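Local structure of NAD(P)H-flavin oxidoreductase (3GBH) at residues Ile138-Ser143 with Val184-Ile189; Pro53-Val58 with Phe89-Asn94. The protein probably catalyses the NAD(P)H-dependent reduction of flavin or related substrates, using bound flavin mononucleotide as a cofactor, as in other members of the nitroreductase family. One frame throughout, in Å; residues are numbered along the deposited sequence.

Interaction 1 (Ile138-Ser143 with Val184-Ile189); sequences IVNIDS and VPVLAI. With FMN (flavin mononucleotide), chain E.
V186 packs its two methyl groups against N140 and S143 of helix 132-156. CG2 does most of the touching: it lies 3.4 Å from OD1 of N140 and 3.9 Å from CB of S143, while CG1 sits beside the same amide oxygen and the backbone O of N140. The valine holds CG1 anti to its backbone N (chi1 178°), which leaves CG2 beside that N and facing the helix. One turn before S143, CG2 of V139 meets CG2 of V184 at 3.9 Å in a purely apolar contact, the two side chains crossing at about a right angle.

No direct hydrogen bond joins helix and strand; water does it instead. One molecule donates to OD1 of N140 at 2.7 Å and to O of P185 at 2.6 Å, so the oxygen that packs on the V186 methyls is also tied to the strand backbone. S143 turns its hydroxyl back into its own helix, OG donating to O of V139 over 2.7 Å. S143 N reaches that carbonyl from the other face of its plane, and the serine presents CB to V186.

This is helix-on-sheet packing in the alpha+beta core of the nitroreductase fold, the helix and strand segments running nearly parallel at 21° with their axes 8.7 Å apart. The strand is irregular here: V186 and L187 both face I88 of strand 84-91, a classic beta bulge. I141 of the second subunit also packs on V186, bringing that subunit up to the contact. Away from the sheet, I141 and D142 line a flavin pocket, where OD1 of D142 comes within 3.6 Å of C7M of FMN. The backbone N of S48 hydrogen-bonds that carboxylate oxygen, positioning it beside the dimethylbenzene end of the flavin.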
ATOM      1  N   ILE B 138     -13.077 -33.111  10.165  1.00 24.41           N
ATOM      2  CA  ILE B 138     -13.455 -31.869  10.853  1.00 23.96           C
ATOM      3  C   ILE B 138     -12.485 -31.559  11.977  1.00 25.26           C
ATOM      4  O   ILE B 138     -12.028 -30.423  12.118  1.00 23.47           O
ATOM      5  CB  ILE B 138     -14.899 -31.928  11.418  1.00 22.86           C
ATOM      6  CG1 ILE B 138     -15.925 -31.880  10.268  1.00 28.15           C
ATOM      7  CG2 ILE B 138     -15.158 -30.762  12.425  1.00 24.34           C
ATOM      8  CD1 ILE B 138     -17.384 -32.026  10.718  1.00 26.67           C
ATOM      9  N   VAL B 139     -12.180 -32.557  12.792  1.00 24.08           N
ATOM     10  CA  VAL B 139     -11.345 -32.296  13.967  1.00 22.77           C
ATOM     11  C   VAL B 139      -9.875 -32.060  13.563  1.00 24.20           C
ATOM     12  O   VAL B 139      -9.188 -31.260  14.207  1.00 24.18           O
ATOM     13  CB  VAL B 139     -11.530 -33.350  15.068  1.00 24.32           C
ATOM     14  CG1 VAL B 139     -13.043 -33.500  15.404  1.00 22.28           C
ATOM     15  CG2 VAL B 139     -10.904 -34.719  14.702  1.00 21.08           C
ATOM     16  N   ASN B 140      -9.408 -32.733  12.515  1.00 23.39           N
ATOM     17  CA  ASN B 140      -8.052 -32.496  11.982  1.00 23.93           C
ATOM     18  C   ASN B 140      -7.905 -31.063  11.535  1.00 23.72           C
ATOM     19  O   ASN B 140      -6.910 -30.405  11.852  1.00 23.46           O
ATOM     20  CB  ASN B 140      -7.715 -33.418  10.799  1.00 22.70           C
ATOM     21  CG  ASN B 140      -7.333 -34.819  11.227  1.00 24.21           C
ATOM     22  OD1 ASN B 140      -6.957 -35.044  12.371  1.00 27.66           O
ATOM     23  ND2 ASN B 140      -7.476 -35.783  10.314  1.00 23.60           N
ATOM     24  N   ILE B 141      -8.901 -30.584  10.788  1.00 23.85           N
ATOM     25  CA  ILE B 141      -8.897 -29.223  10.294  1.00 23.43           C
ATOM     26  C   ILE B 141      -8.958 -28.230  11.451  1.00 25.09           C
ATOM     27  O   ILE B 141      -8.108 -27.335  11.528  1.00 24.53           O
ATOM     28  CB  ILE B 141     -10.025 -28.950   9.248  1.00 23.51           C
ATOM     29  CG1 ILE B 141      -9.784 -29.781   7.966  1.00 24.37           C
ATOM     30  CG2 ILE B 141     -10.119 -27.469   8.939  1.00 23.20           C
ATOM     31  CD1 ILE B 141     -11.018 -29.929   7.074  1.00 24.65           C
ATOM     32  N   ASP B 142      -9.928 -28.381  12.360  1.00 24.20           N
ATOM     33  CA  ASP B 142     -10.095 -27.387  13.416  1.00 23.44           C
ATOM     34  C   ASP B 142      -8.841 -27.341  14.277  1.00 23.82           C
ATOM     35  O   ASP B 142      -8.380 -26.270  14.605  1.00 22.84           O
ATOM     36  CB  ASP B 142     -11.293 -27.694  14.316  1.00 24.69           C
ATOM     37  CG  ASP B 142     -12.648 -27.470  13.645  1.00 25.03           C
ATOM     38  OD1 ASP B 142     -12.746 -26.682  12.686  1.00 29.02           O
ATOM     39  OD2 ASP B 142     -13.635 -28.081  14.132  1.00 27.09           O
ATOM     40  N   SER B 143      -8.338 -28.515  14.662  1.00 23.71           N
ATOM     41  CA  SER B 143      -7.176 -28.621  15.555  1.00 24.45           C
ATOM     42  C   SER B 143      -5.901 -28.059  14.925  1.00 23.94           C
ATOM     43  O   SER B 143      -5.054 -27.491  15.618  1.00 23.26           O
ATOM     44  CB  SER B 143      -6.954 -30.074  15.959  1.00 24.37           C
ATOM     45  OG  SER B 143      -8.089 -30.608  16.637  1.00 22.20           O
ATOM     46  N   VAL B 184      -8.563 -38.726  18.575  1.00 25.62           N
ATOM     47  CA  VAL B 184      -7.590 -39.080  17.526  1.00 26.29           C
ATOM     48  C   VAL B 184      -6.432 -38.085  17.509  1.00 23.96           C
ATOM     49  O   VAL B 184      -6.663 -36.905  17.551  1.00 22.80           O
ATOM     50  CB  VAL B 184      -8.237 -39.161  16.142  1.00 26.68           C
ATOM     51  CG1 VAL B 184      -9.289 -40.306  16.141  1.00 33.49           C
ATOM     52  CG2 VAL B 184      -8.869 -37.843  15.756  1.00 29.71           C
ATOM     53  N   PRO B 185      -5.190 -38.573  17.451  1.00 24.14           N
ATOM     54  CA  PRO B 185      -4.044 -37.647  17.407  1.00 23.00           C
ATOM     55  C   PRO B 185      -3.979 -36.896  16.087  1.00 22.65           C
ATOM     56  O   PRO B 185      -4.164 -37.494  15.029  1.00 21.21           O
ATOM     57  CB  PRO B 185      -2.842 -38.551  17.585  1.00 22.82           C
ATOM     58  CG  PRO B 185      -3.304 -39.941  17.341  1.00 25.99           C
ATOM     59  CD  PRO B 185      -4.790 -39.981  17.307  1.00 25.05           C
ATOM     60  N   VAL B 186      -3.771 -35.590  16.149  1.00 21.85           N
ATOM     61  CA  VAL B 186      -3.725 -34.772  14.939  1.00 22.97           C
ATOM     62  C   VAL B 186      -2.276 -34.422  14.610  1.00 23.86           C
ATOM     63  O   VAL B 186      -1.760 -34.758  13.550  1.00 22.80           O
ATOM     64  CB  VAL B 186      -4.567 -33.482  15.098  1.00 23.32           C
ATOM     65  CG1 VAL B 186      -4.449 -32.626  13.830  1.00 20.41           C
ATOM     66  CG2 VAL B 186      -6.047 -33.826  15.391  1.00 21.85           C
ATOM     67  N   LEU B 187      -1.612 -33.761  15.548  1.00 23.37           N
ATOM     68  CA  LEU B 187      -0.190 -33.507  15.419  1.00 24.13           C
ATOM     69  C   LEU B 187       0.386 -33.186  16.770  1.00 24.63           C
ATOM     70  O   LEU B 187      -0.377 -32.924  17.697  1.00 24.55           O
ATOM     71  CB  LEU B 187       0.072 -32.345  14.468  1.00 26.60           C
ATOM     72  CG  LEU B 187      -0.051 -30.931  14.946  1.00 27.38           C
ATOM     73  CD1 LEU B 187       0.642 -29.941  13.917  1.00 28.70           C
ATOM     74  CD2 LEU B 187      -1.505 -30.589  15.166  1.00 33.34           C
ATOM     75  N   ALA B 188       1.715 -33.251  16.871  1.00 22.90           N
ATOM     76  CA  ALA B 188       2.431 -32.864  18.083  1.00 23.96           C
ATOM     77  C   ALA B 188       3.184 -31.565  17.821  1.00 23.61           C
ATOM     78  O   ALA B 188       3.439 -31.227  16.661  1.00 23.45           O
ATOM     79  CB  ALA B 188       3.372 -33.946  18.506  1.00 22.23           C
ATOM     80  N   ILE B 189       3.519 -30.826  18.883  1.00 23.47           N
ATOM     81  CA  ILE B 189       4.290 -29.594  18.757  1.00 23.31           C
ATOM     82  C   ILE B 189       5.314 -29.525  19.876  1.00 22.68           C
ATOM     83  O   ILE B 189       4.920 -29.409  21.036  1.00 22.51           O
ATOM     84  CB  ILE B 189       3.391 -28.331  18.811  1.00 25.41           C
ATOM     85  CG1 ILE B 189       2.222 -28.409  17.808  1.00 25.85           C
ATOM     86  CG2 ILE B 189       4.229 -27.047  18.553  1.00 21.11           C
ATOM     87  CD1 ILE B 189       1.316 -27.186  17.813  1.00 25.67           C
TER
HETATM   88  N1  FMN E 300     -19.273 -20.228   9.291  1.00 27.46           N
HETATM   89  C2  FMN E 300     -20.318 -20.139   8.393  1.00 29.52           C
HETATM   90  O2  FMN E 300     -21.052 -19.131   8.410  1.00 28.69           O
HETATM   91  N3  FMN E 300     -20.548 -21.173   7.495  1.00 26.78           N
HETATM   92  C4  FMN E 300     -19.746 -22.304   7.467  1.00 28.96           C
HETATM   93  O4  FMN E 300     -20.007 -23.186   6.627  1.00 27.82           O
HETATM   94  C4A FMN E 300     -18.682 -22.414   8.391  1.00 26.60           C
HETATM   95  N5  FMN E 300     -17.869 -23.540   8.442  1.00 26.48           N
HETATM   96  C5A FMN E 300     -16.678 -23.477   9.151  1.00 26.08           C
HETATM   97  C6  FMN E 300     -15.699 -24.452   8.964  1.00 25.93           C
HETATM   98  C7  FMN E 300     -14.500 -24.412   9.627  1.00 25.34           C
HETATM   99  C7M FMN E 300     -13.452 -25.469   9.391  1.00 27.33           C
HETATM  100  C8  FMN E 300     -14.258 -23.378  10.513  1.00 26.17           C
HETATM  101  C8M FMN E 300     -12.940 -23.323  11.219  1.00 24.96           C
HETATM  102  C9  FMN E 300     -15.210 -22.394  10.714  1.00 25.54           C
HETATM  103  C9A FMN E 300     -16.444 -22.429  10.044  1.00 27.59           C
HETATM  104  N10 FMN E 300     -17.426 -21.452  10.222  1.00 27.52           N
HETATM  105  C10 FMN E 300     -18.468 -21.373   9.317  1.00 29.00           C
HETATM  106  C1' FMN E 300     -17.175 -20.270  11.151  1.00 26.29           C
HETATM  107  C2' FMN E 300     -17.352 -20.725  12.592  1.00 26.58           C
HETATM  108  O2' FMN E 300     -18.726 -20.754  12.953  1.00 27.01           O
HETATM  109  C3' FMN E 300     -16.642 -19.739  13.506  1.00 27.55           C
HETATM  110  O3' FMN E 300     -15.270 -19.733  13.218  1.00 27.42           O
HETATM  111  C4' FMN E 300     -16.877 -20.026  14.981  1.00 29.10           C
HETATM  112  O4' FMN E 300     -18.259 -19.784  15.198  1.00 27.51           O
HETATM  113  C5' FMN E 300     -15.990 -19.121  15.835  1.00 27.77           C
HETATM  114  O5' FMN E 300     -16.284 -17.729  15.614  1.00 25.16           O
HETATM  115  P   FMN E 300     -15.134 -16.724  15.122  1.00 25.92           P
HETATM  116  O1P FMN E 300     -15.742 -15.342  14.911  1.00 23.56           O
HETATM  117  O2P FMN E 300     -14.557 -17.244  13.828  1.00 24.07           O
HETATM  118  O3P FMN E 300     -14.003 -16.642  16.075  1.00 25.68           O
HETATM  119  O   HOH W   1      -5.264 -37.182  12.716  1.00 25.70           O

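Interaction 2 (Pro53-Val58 with Phe89-Asn94)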
ATOM      1  N   PRO B  53     -13.048 -28.773  19.039  1.00 22.69           N
ATOM      2  CA  PRO B  53     -12.809 -30.193  19.334  1.00 22.77           C
ATOM      3  C   PRO B  53     -11.373 -30.551  19.780  1.00 23.68           C
ATOM      4  O   PRO B  53     -11.054 -31.749  20.017  1.00 25.14           O
ATOM      5  CB  PRO B  53     -13.108 -30.846  18.004  1.00 23.20           C
ATOM      6  CG  PRO B  53     -12.602 -29.846  16.984  1.00 23.01           C
ATOM      7  CD  PRO B  53     -12.968 -28.488  17.598  1.00 24.50           C
ATOM      8  N   TRP B  54     -10.511 -29.547  19.891  1.00 23.20           N
ATOM      9  CA  TRP B  54      -9.105 -29.784  20.168  1.00 22.74           C
ATOM     10  C   TRP B  54      -8.904 -30.110  21.630  1.00 23.71           C
ATOM     11  O   TRP B  54      -9.555 -29.522  22.501  1.00 23.67           O
ATOM     12  CB  TRP B  54      -8.251 -28.577  19.814  1.00 22.59           C
ATOM     13  CG  TRP B  54      -8.874 -27.254  20.159  1.00 21.12           C
ATOM     14  CD1 TRP B  54      -9.087 -26.747  21.402  1.00 23.24           C
ATOM     15  CD2 TRP B  54      -9.395 -26.287  19.235  1.00 23.85           C
ATOM     16  NE1 TRP B  54      -9.670 -25.506  21.314  1.00 22.56           N
ATOM     17  CE2 TRP B  54      -9.884 -25.208  19.992  1.00 22.26           C
ATOM     18  CE3 TRP B  54      -9.480 -26.227  17.843  1.00 21.67           C
ATOM     19  CZ2 TRP B  54     -10.459 -24.089  19.405  1.00 21.12           C
ATOM     20  CZ3 TRP B  54     -10.052 -25.120  17.254  1.00 22.87           C
ATOM     21  CH2 TRP B  54     -10.525 -24.066  18.019  1.00 23.52           C
ATOM     22  N   ARG B  55      -7.966 -31.030  21.891  1.00 24.03           N
ATOM     23  CA  ARG B  55      -7.596 -31.418  23.259  1.00 23.47           C
ATOM     24  C   ARG B  55      -6.077 -31.503  23.323  1.00 24.73           C
ATOM     25  O   ARG B  55      -5.470 -32.262  22.577  1.00 25.41           O
ATOM     26  CB  ARG B  55      -8.194 -32.777  23.595  1.00 22.74           C
ATOM     27  CG  ARG B  55      -9.726 -32.848  23.427  1.00 24.02           C
ATOM     28  CD  ARG B  55     -10.516 -31.963  24.399  1.00 22.21           C
ATOM     29  NE  ARG B  55     -11.945 -32.152  24.165  1.00 23.97           N
ATOM     30  CZ  ARG B  55     -12.729 -31.317  23.493  1.00 24.59           C
ATOM     31  NH1 ARG B  55     -12.275 -30.171  22.998  1.00 23.31           N
ATOM     32  NH2 ARG B  55     -13.998 -31.636  23.320  1.00 24.92           N
ATOM     33  N   ILE B  56      -5.468 -30.746  24.222  1.00 25.22           N
ATOM     34  CA  ILE B  56      -4.002 -30.615  24.276  1.00 23.92           C
ATOM     35  C   ILE B  56      -3.428 -31.374  25.489  1.00 23.96           C
ATOM     36  O   ILE B  56      -3.717 -31.028  26.634  1.00 23.15           O
ATOM     37  CB  ILE B  56      -3.572 -29.142  24.356  1.00 23.13           C
ATOM     38  CG1 ILE B  56      -4.207 -28.329  23.209  1.00 25.72           C
ATOM     39  CG2 ILE B  56      -1.999 -29.058  24.333  1.00 23.18           C
ATOM     40  CD1 ILE B  56      -3.948 -26.820  23.292  1.00 26.62           C
ATOM     41  N   ALA B  57      -2.624 -32.413  25.224  1.00 23.23           N
ATOM     42  CA  ALA B  57      -1.814 -33.072  26.252  1.00 22.68           C
ATOM     43  C   ALA B  57      -0.458 -32.361  26.279  1.00 22.55           C
ATOM     44  O   ALA B  57       0.298 -32.440  25.310  1.00 22.30           O
ATOM     45  CB  ALA B  57      -1.645 -34.587  25.948  1.00 20.99           C
ATOM     46  N   VAL B  58      -0.175 -31.635  27.367  1.00 21.79           N
ATOM     47  CA  VAL B  58       1.075 -30.887  27.501  1.00 20.62           C
ATOM     48  C   VAL B  58       2.026 -31.821  28.248  1.00 22.24           C
ATOM     49  O   VAL B  58       2.007 -31.891  29.494  1.00 20.80           O
ATOM     50  CB  VAL B  58       0.857 -29.581  28.285  1.00 21.23           C
ATOM     51  CG1 VAL B  58       2.148 -28.784  28.380  1.00 22.25           C
ATOM     52  CG2 VAL B  58      -0.313 -28.733  27.669  1.00 20.98           C
ATOM     53  N   PHE B  89      -5.003 -33.705  20.131  1.00 23.77           N
ATOM     54  CA  PHE B  89      -5.960 -34.706  19.768  1.00 22.57           C
ATOM     55  C   PHE B  89      -7.245 -33.993  19.355  1.00 22.03           C
ATOM     56  O   PHE B  89      -7.512 -32.877  19.791  1.00 23.61           O
ATOM     57  CB  PHE B  89      -6.277 -35.587  20.975  1.00 21.83           C
ATOM     58  CG  PHE B  89      -5.159 -36.489  21.401  1.00 21.56           C
ATOM     59  CD1 PHE B  89      -4.155 -36.015  22.236  1.00 21.02           C
ATOM     60  CD2 PHE B  89      -5.129 -37.825  20.989  1.00 22.09           C
ATOM     61  CE1 PHE B  89      -3.127 -36.840  22.638  1.00 22.37           C
ATOM     62  CE2 PHE B  89      -4.126 -38.661  21.370  1.00 22.99           C
ATOM     63  CZ  PHE B  89      -3.097 -38.176  22.210  1.00 23.98           C
ATOM     64  N   GLY B  90      -8.030 -34.656  18.525  1.00 22.55           N
ATOM     65  CA  GLY B  90      -9.340 -34.183  18.135  1.00 22.34           C
ATOM     66  C   GLY B  90     -10.374 -35.081  18.800  1.00 21.35           C
ATOM     67  O   GLY B  90     -10.231 -36.297  18.819  1.00 20.21           O
ATOM     68  N   ASP B  91     -11.396 -34.482  19.386  1.00 20.55           N
ATOM     69  CA  ASP B  91     -12.474 -35.245  20.039  1.00 21.96           C
ATOM     70  C   ASP B  91     -13.558 -35.547  18.994  1.00 22.97           C
ATOM     71  O   ASP B  91     -14.235 -34.649  18.521  1.00 24.58           O
ATOM     72  CB  ASP B  91     -13.026 -34.417  21.203  1.00 21.22           C
ATOM     73  CG  ASP B  91     -14.140 -35.077  21.932  1.00 23.11           C
ATOM     74  OD1 ASP B  91     -14.495 -36.269  21.679  1.00 24.26           O
ATOM     75  OD2 ASP B  91     -14.627 -34.389  22.832  1.00 25.38           O
ATOM     76  N   LEU B  92     -13.718 -36.814  18.641  1.00 23.29           N
ATOM     77  CA  LEU B  92     -14.721 -37.227  17.640  1.00 23.11           C
ATOM     78  C   LEU B  92     -16.149 -37.134  18.177  1.00 23.39           C
ATOM     79  O   LEU B  92     -17.100 -37.228  17.391  1.00 22.58           O
ATOM     80  CB  LEU B  92     -14.456 -38.679  17.175  1.00 23.04           C
ATOM     81  CG  LEU B  92     -13.120 -38.959  16.485  1.00 24.86           C
ATOM     82  CD1 LEU B  92     -12.959 -40.475  16.241  1.00 23.97           C
ATOM     83  CD2 LEU B  92     -13.007 -38.193  15.189  1.00 22.70           C
ATOM     84  N   GLN B  93     -16.295 -36.958  19.499  1.00 23.54           N
ATOM     85  CA  GLN B  93     -17.594 -36.677  20.149  1.00 23.59           C
ATOM     86  C   GLN B  93     -17.646 -35.272  20.739  1.00 23.60           C
ATOM     87  O   GLN B  93     -18.228 -35.024  21.804  1.00 21.67           O
ATOM     88  CB  GLN B  93     -17.888 -37.730  21.205  1.00 24.97           C
ATOM     89  CG  GLN B  93     -17.994 -39.136  20.622  1.00 26.74           C
ATOM     90  CD  GLN B  93     -18.085 -40.192  21.681  1.00 31.44           C
ATOM     91  OE1 GLN B  93     -18.849 -40.064  22.619  1.00 34.75           O
ATOM     92  NE2 GLN B  93     -17.310 -41.258  21.529  1.00 35.55           N
ATOM     93  N   ASN B  94     -17.080 -34.328  19.991  1.00 23.24           N
ATOM     94  CA  ASN B  94     -16.932 -32.974  20.437  1.00 23.06           C
ATOM     95  C   ASN B  94     -18.254 -32.277  20.777  1.00 23.87           C
ATOM     96  O   ASN B  94     -18.260 -31.292  21.538  1.00 23.76           O
ATOM     97  CB  ASN B  94     -16.155 -32.165  19.396  1.00 23.87           C
ATOM     98  CG  ASN B  94     -16.730 -32.283  18.005  1.00 25.95           C
ATOM     99  OD1 ASN B  94     -17.816 -31.792  17.765  1.00 27.14           O
ATOM    100  ND2 ASN B  94     -15.988 -32.930  17.061  1.00 24.54           N
TER
HETATM  101  O   HOH W   2     -15.931 -29.939  22.078  1.00 12.09           O
HETATM  102  O   HOH W   3     -13.239 -34.015  25.940  1.00 19.64           O
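O of P53 accepts N of D91 at 2.8 Å, and the CA-H of G90 approaches the same oxygen. OD2 of D91 receives NH2 of R55 at 2.9 Å in a salt bridge that runs diagonally, since R55 itself pairs with F89. The aspartate offers its anti lone pair, but the N-H is bent (132°) and the guanidinium and carboxylate planes stand 76° apart, so the groups meet through one nitrogen and not as a two-pronged pair. The other nitrogens of the arginine are occupied too: NH1 donates to O of W54 at 2.8 Å, from above that carbonyl plane, and to O of Q52, while NE holds a water. A further water, in the guanidinium plane, accepts from NH2 and lies within hydrogen-bonding reach of O of N94.

D91 has a second charged partner, R182, whose NE forms a salt bridge with OD1. Two arginines around one carboxylate would be expected to favour its ionised form. OD1 also accepts from N of Q93, met from above the carboxylate plane, making an Asx turn that accompanies the type I turn from D91 to N94. N94 ND2 reaches back to O of D91, nearly along the C=O axis, and its CB rests 3.6 Å from CB of P53.

Between the strands, R55 and F89 form a hydrogen-bonded antiparallel pair, F89 N to R55 O being almost straight at 178°, with W54 and G90 the non-hydrogen-bonded pair beside it. The F89 ring turns its edge to R55 O and to CB of A57. Such pairing belongs to the antiparallel central sheet of the nitroreductase fold, which continues beyond strand 54-59 as I56, A57 and V58 pair in parallel with a strand of the second subunit.

After helices 11-17 and 32-42 the chain enters strand 54-59, passes through helices 62-68 and 76-81, and returns along strand 84-91, where interaction 2 closes the loop. It then leaves through helices 98-107 and 113-128 before helix 132-156 opens interaction 1, which closes when strand 183-192 comes back to the sheet. The two contacts are therefore in series, neither nested nor crossed, yet their centres lie only 8 Å apart. Strands 84-91 and 183-192 are sheet neighbours, with a probable hydrogen bond between G90 and V184, and D142 packs on P53 and W54. Interaction 2 joins strands 54-59 and 84-91, interaction 1 lays helix 132-156 on strand 183-192, and both touch the second subunit.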